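Local coordinates for alpha-L-rhamnosidase (PDB 3W5M), which hydrolyses terminal non-reducing alpha-L-rhamnose residues from plant glycosides such as naringin, rutin and hesperidin and from gum arabic, at residues A[937-949]-A[980-993]. Sequence-based numbering, arbitrary orientation.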
loop_
_atom_site.group_PDB
_atom_site.type_symbol
_atom_site.label_atom_id
_atom_site.label_comp_id
_atom_site.label_asym_id
_atom_site.label_seq_id
_atom_site.Cartn_x
_atom_site.Cartn_y
_atom_site.Cartn_z
ATOM N N ARG A 937 -27.327 -5.329 -12.418
ATOM C CA ARG A 937 -26.578 -6.411 -13.037
ATOM C C ARG A 937 -25.095 -6.059 -12.924
ATOM O O ARG A 937 -24.747 -4.882 -12.818
ATOM C CB ARG A 937 -26.954 -6.584 -14.513
ATOM C CG ARG A 937 -28.328 -7.210 -14.758
ATOM C CD ARG A 937 -28.617 -7.306 -16.261
ATOM N NE ARG A 937 -27.524 -7.981 -16.982
ATOM C CZ ARG A 937 -27.225 -7.810 -18.271
ATOM N NH1 ARG A 937 -27.926 -6.980 -19.042
ATOM N NH2 ARG A 937 -26.208 -8.476 -18.790
ATOM N N ALA A 938 -24.237 -7.074 -12.948
ATOM C CA ALA A 938 -22.811 -6.888 -12.741
ATOM C C ALA A 938 -22.247 -5.833 -13.677
ATOM O O ALA A 938 -22.592 -5.765 -14.877
ATOM C CB ALA A 938 -22.056 -8.192 -12.885
ATOM N N GLY A 939 -21.409 -4.982 -13.106
ATOM C CA GLY A 939 -20.769 -3.915 -13.867
ATOM C C GLY A 939 -21.689 -2.768 -14.225
ATOM O O GLY A 939 -21.339 -1.947 -15.071
ATOM N N TYR A 940 -22.862 -2.687 -13.582
ATOM C CA TYR A 940 -23.826 -1.603 -13.820
ATOM C C TYR A 940 -24.433 -1.617 -15.234
ATOM O O TYR A 940 -24.888 -0.572 -15.728
ATOM C CB TYR A 940 -23.240 -0.218 -13.507
ATOM C CG TYR A 940 -22.900 -0.032 -12.061
ATOM C CD1 TYR A 940 -21.707 -0.531 -11.529
ATOM C CD2 TYR A 940 -23.788 0.637 -11.209
ATOM C CE1 TYR A 940 -21.404 -0.385 -10.175
ATOM C CE2 TYR A 940 -23.498 0.798 -9.864
ATOM C CZ TYR A 940 -22.316 0.289 -9.349
ATOM O OH TYR A 940 -22.047 0.459 -7.998
ATOM N N ARG A 941 -24.438 -2.785 -15.875
ATOM C CA ARG A 941 -25.192 -2.971 -17.118
ATOM C C ARG A 941 -26.654 -2.575 -16.899
ATOM O O ARG A 941 -27.321 -2.071 -17.809
ATOM C CB ARG A 941 -25.107 -4.423 -17.601
ATOM C CG ARG A 941 -25.494 -4.581 -19.062
ATOM C CD ARG A 941 -24.790 -3.522 -19.903
ATOM N NE ARG A 941 -25.209 -3.543 -21.302
ATOM C CZ ARG A 941 -24.745 -4.395 -22.211
ATOM N NH1 ARG A 941 -23.842 -5.313 -21.886
ATOM N NH2 ARG A 941 -25.190 -4.331 -23.452
ATOM N N GLN A 942 -27.141 -2.839 -15.692
ATOM C CA GLN A 942 -28.382 -2.276 -15.192
ATOM C C GLN A 942 -27.987 -1.601 -13.889
ATOM O O GLN A 942 -27.254 -2.193 -13.087
ATOM C CB GLN A 942 -29.434 -3.355 -14.878
ATOM C CG GLN A 942 -30.773 -2.746 -14.501
ATOM C CD GLN A 942 -31.688 -3.686 -13.722
ATOM O OE1 GLN A 942 -31.261 -4.382 -12.786
ATOM N NE2 GLN A 942 -32.960 -3.690 -14.091
ATOM N N VAL A 943 -28.440 -0.365 -13.692
ATOM C CA VAL A 943 -28.225 0.343 -12.428
ATOM C C VAL A 943 -29.553 0.417 -11.649
ATOM O O VAL A 943 -30.589 0.793 -12.224
ATOM C CB VAL A 943 -27.573 1.744 -12.642
ATOM C CG1 VAL A 943 -28.423 2.638 -13.526
ATOM C CG2 VAL A 943 -27.270 2.431 -11.319
ATOM N N VAL A 944 -29.532 0.030 -10.372
ATOM C CA VAL A 944 -30.696 0.257 -9.509
ATOM C C VAL A 944 -30.538 1.622 -8.844
ATOM O O VAL A 944 -29.548 1.871 -8.129
ATOM C CB VAL A 944 -30.862 -0.832 -8.438
ATOM C CG1 VAL A 944 -32.067 -0.527 -7.557
ATOM C CG2 VAL A 944 -30.984 -2.216 -9.058
ATOM N N ILE A 945 -31.486 2.513 -9.131
ATOM C CA ILE A 945 -31.533 3.854 -8.573
ATOM C C ILE A 945 -32.648 3.925 -7.542
ATOM O O ILE A 945 -33.830 4.139 -7.873
ATOM C CB ILE A 945 -31.669 4.914 -9.679
ATOM C CG1 ILE A 945 -30.456 4.785 -10.624
ATOM C CG2 ILE A 945 -31.823 6.298 -9.086
ATOM C CD1 ILE A 945 -30.445 5.714 -11.814
ATOM N N ARG A 946 -32.250 3.752 -6.287
ATOM C CA ARG A 946 -33.191 3.640 -5.178
ATOM C C ARG A 946 -32.717 4.499 -3.982
ATOM O O ARG A 946 -32.261 3.955 -2.972
ATOM C CB ARG A 946 -33.370 2.166 -4.806
ATOM C CG ARG A 946 -34.469 1.933 -3.784
ATOM C CD ARG A 946 -34.748 0.467 -3.526
ATOM N NE ARG A 946 -35.949 0.378 -2.702
ATOM C CZ ARG A 946 -36.546 -0.745 -2.321
ATOM N NH1 ARG A 946 -36.060 -1.931 -2.675
ATOM N NH2 ARG A 946 -37.640 -0.667 -1.570
ATOM N N PRO A 947 -32.784 5.841 -4.129
ATOM C CA PRO A 947 -32.478 6.723 -3.005
ATOM C C PRO A 947 -33.539 6.536 -1.923
ATOM O O PRO A 947 -34.740 6.489 -2.234
ATOM C CB PRO A 947 -32.571 8.126 -3.613
ATOM C CG PRO A 947 -33.399 7.974 -4.851
ATOM C CD PRO A 947 -33.065 6.610 -5.359
ATOM N N ARG A 948 -33.098 6.397 -0.676
ATOM C CA ARG A 948 -34.016 6.284 0.434
ATOM C C ARG A 948 -33.791 7.428 1.412
ATOM O O ARG A 948 -33.012 7.271 2.352
ATOM C CB ARG A 948 -33.820 4.945 1.139
ATOM C CG ARG A 948 -33.979 3.723 0.253
ATOM C CD ARG A 948 -33.246 2.572 0.883
ATOM N NE ARG A 948 -33.578 1.256 0.332
ATOM C CZ ARG A 948 -34.596 0.508 0.746
ATOM N NH1 ARG A 948 -35.415 0.959 1.684
ATOM N NH2 ARG A 948 -34.798 -0.690 0.224
ATOM N N PRO A 949 -34.482 8.570 1.211
ATOM C CA PRO A 949 -34.378 9.697 2.141
ATOM C C PRO A 949 -34.723 9.251 3.556
ATOM O O PRO A 949 -35.448 8.263 3.740
ATOM C CB PRO A 949 -35.424 10.689 1.620
ATOM C CG PRO A 949 -35.657 10.294 0.200
ATOM C CD PRO A 949 -35.536 8.804 0.209
ATOM N N LEU A 980 -36.205 13.906 -8.487
ATOM C CA LEU A 980 -34.977 13.170 -8.782
ATOM C C LEU A 980 -34.616 13.356 -10.250
ATOM O O LEU A 980 -35.472 13.202 -11.130
ATOM C CB LEU A 980 -35.139 11.682 -8.456
ATOM C CG LEU A 980 -34.085 10.666 -8.947
ATOM C CD1 LEU A 980 -32.734 10.844 -8.267
ATOM C CD2 LEU A 980 -34.610 9.280 -8.655
ATOM N N THR A 981 -33.363 13.721 -10.525
ATOM C CA THR A 981 -32.862 13.661 -11.896
ATOM C C THR A 981 -31.753 12.605 -11.913
ATOM O O THR A 981 -31.139 12.312 -10.880
ATOM C CB THR A 981 -32.304 15.007 -12.404
ATOM O OG1 THR A 981 -31.335 15.503 -11.478
ATOM C CG2 THR A 981 -33.415 16.059 -12.583
ATOM N N CYS A 982 -31.515 12.011 -13.071
ATOM C CA CYS A 982 -30.409 11.085 -13.180
ATOM C C CYS A 982 -29.917 11.028 -14.597
ATOM O O CYS A 982 -30.601 11.464 -15.531
ATOM C CB CYS A 982 -30.784 9.696 -12.628
ATOM S SG CYS A 982 -32.183 8.884 -13.431
ATOM N N SER A 983 -28.694 10.537 -14.745
ATOM C CA SER A 983 -28.065 10.376 -16.043
ATOM C C SER A 983 -27.583 8.931 -16.087
ATOM O O SER A 983 -26.891 8.478 -15.175
ATOM C CB SER A 983 -26.926 11.391 -16.219
ATOM O OG SER A 983 -26.336 11.295 -17.506
ATOM N N VAL A 984 -28.012 8.208 -17.122
ATOM C CA VAL A 984 -27.763 6.775 -17.300
ATOM C C VAL A 984 -27.096 6.620 -18.667
ATOM O O VAL A 984 -27.606 7.133 -19.667
ATOM C CB VAL A 984 -29.088 5.966 -17.258
ATOM C CG1 VAL A 984 -28.858 4.495 -17.562
ATOM C CG2 VAL A 984 -29.751 6.106 -15.895
ATOM N N PRO A 985 -25.929 5.962 -18.731
ATOM C CA PRO A 985 -25.211 5.960 -20.010
ATOM C C PRO A 985 -25.765 5.011 -21.084
ATOM O O PRO A 985 -26.343 3.951 -20.773
ATOM C CB PRO A 985 -23.780 5.528 -19.624
ATOM C CG PRO A 985 -23.907 4.888 -18.301
ATOM C CD PRO A 985 -25.100 5.462 -17.619
ATOM N N PRO A 986 -25.554 5.367 -22.355
ATOM C CA PRO A 986 -25.955 4.498 -23.466
ATOM C C PRO A 986 -25.456 3.063 -23.272
ATOM O O PRO A 986 -24.359 2.849 -22.728
ATOM C CB PRO A 986 -25.282 5.156 -24.658
ATOM C CG PRO A 986 -25.243 6.599 -24.301
ATOM C CD PRO A 986 -24.967 6.630 -22.832
ATOM N N ASN A 987 -26.289 2.103 -23.679
ATOM C CA ASN A 987 -25.990 0.673 -23.576
ATOM C C ASN A 987 -26.144 0.143 -22.157
ATOM O O ASN A 987 -25.673 -0.949 -21.837
ATOM C CB ASN A 987 -24.608 0.288 -24.205
ATOM C CG ASN A 987 -24.617 -1.122 -24.770
ATOM O OD1 ASN A 987 -25.635 -1.554 -25.316
ATOM N ND2 ASN A 987 -23.519 -1.853 -24.625
ATOM N N THR A 988 -26.793 0.919 -21.296
ATOM C CA THR A 988 -27.178 0.426 -19.967
ATOM C C THR A 988 -28.636 0.810 -19.750
ATOM O O THR A 988 -29.184 1.614 -20.509
ATOM C CB THR A 988 -26.259 0.960 -18.817
ATOM O OG1 THR A 988 -26.618 2.292 -18.463
ATOM C CG2 THR A 988 -24.793 0.924 -19.204
ATOM N N THR A 989 -29.269 0.213 -18.750
ATOM C CA THR A 989 -30.629 0.588 -18.369
ATOM C C THR A 989 -30.674 0.845 -16.867
ATOM O O THR A 989 -29.685 0.612 -16.158
ATOM C CB THR A 989 -31.626 -0.536 -18.674
ATOM O OG1 THR A 989 -31.231 -1.698 -17.934
ATOM C CG2 THR A 989 -31.696 -0.842 -20.174
ATOM N N ALA A 990 -31.814 1.320 -16.375
ATOM C CA ALA A 990 -31.977 1.565 -14.949
ATOM C C ALA A 990 -33.344 1.120 -14.459
ATOM O O ALA A 990 -34.309 1.092 -15.226
ATOM C CB ALA A 990 -31.779 3.030 -14.649
ATOM N N GLU A 991 -33.392 0.763 -13.182
ATOM C CA GLU A 991 -34.640 0.596 -12.460
ATOM C C GLU A 991 -34.689 1.689 -11.405
ATOM O O GLU A 991 -33.818 1.765 -10.555
ATOM C CB GLU A 991 -34.667 -0.762 -11.813
ATOM C CG GLU A 991 -35.910 -1.039 -11.000
ATOM C CD GLU A 991 -35.804 -2.370 -10.292
ATOM O OE1 GLU A 991 -35.145 -2.423 -9.222
ATOM O OE2 GLU A 991 -36.366 -3.357 -10.817
ATOM N N VAL A 992 -35.703 2.544 -11.478
ATOM C CA VAL A 992 -35.777 3.727 -10.641
ATOM C C VAL A 992 -36.938 3.557 -9.666
ATOM O O VAL A 992 -38.025 3.141 -10.065
ATOM C CB VAL A 992 -35.948 4.992 -11.492
ATOM C CG1 VAL A 992 -35.983 6.245 -10.624
ATOM C CG2 VAL A 992 -34.812 5.097 -12.505
ATOM N N TRP A 993 -36.674 3.838 -8.391
ATOM C CA TRP A 993 -37.686 3.777 -7.331
ATOM C C TRP A 993 -37.910 5.173 -6.789
ATOM O O TRP A 993 -36.967 5.802 -6.299
ATOM C CB TRP A 993 -37.212 2.898 -6.193
ATOM C CG TRP A 993 -36.932 1.510 -6.567
ATOM C CD1 TRP A 993 -36.010 1.069 -7.479
ATOM C CD2 TRP A 993 -37.555 0.338 -6.024
ATOM N NE1 TRP A 993 -36.024 -0.307 -7.541
ATOM C CE2 TRP A 993 -36.963 -0.784 -6.662
ATOM C CE3 TRP A 993 -38.560 0.125 -5.068
ATOM C CZ2 TRP A 993 -37.340 -2.099 -6.372
ATOM C CZ3 TRP A 993 -38.938 -1.183 -4.783
ATOM C CH2 TRP A 993 -38.325 -2.282 -5.435
HETATM O O HOH W 1 -25.639 2.127 -15.764
HETATM O O HOH W 2 -27.632 -3.033 -24.288
HETATM O O HOH W 3 -34.445 -1.615 -16.144
#
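Strands 942-945 and 989-993 pair side by side in parallel within a mixed sheet of the C-terminal beta-sandwich domain, while strand 980-984 runs nearly antiparallel to 942-945 in the facing sheet, 9.9 Å away between axes. Five backbone hydrogen bonds join the pair, alternating in direction from Thr989 N to Arg941 O through to Trp993 N to Ile945 O. On the inner face Ile945 points into the sandwich core: its CG1 branch, anti to the carbonyl carbon (chi1 -59°), carries CD1 to 4.0 Å from Cys982 SG, with Val984 and Ala990 also in touch, and CG2 meets Leu980 CD2 at 4.1 Å. Val943 CG1 rests against Ala990 CB at 3.6 Å.

Past the strand end, Arg946 runs extended over one face of the Trp993 indole. Its CD sits above the five-membered ring and its guanidinium lies flat on the six-membered one, the planes 10° apart. CZ is 3.7 Å from that ring's centroid, a cation-pi stack. Arg946 NH2 also forms a salt bridge with Asp1014, and Trp993 NE1 donates in its ring plane to Glu991 OE1 at 2.8 Å. An alanine in place of Trp993 is likely to leave the guanidinium held chiefly by Asp1014, with one face uncovered, and Glu991 OE1 without this donor.

At the other end, in one of two conformers, Arg941 NE makes a weak hydrogen bond to Asn987 O (2.7 Å); the Asn987 amide itself is held by Asp68 O, Ser70 OG and Gln40 N. A type II turn, Pro985 to Thr988, carries the chain from one sheet to the other, joining the facing layers of a beta-sandwich.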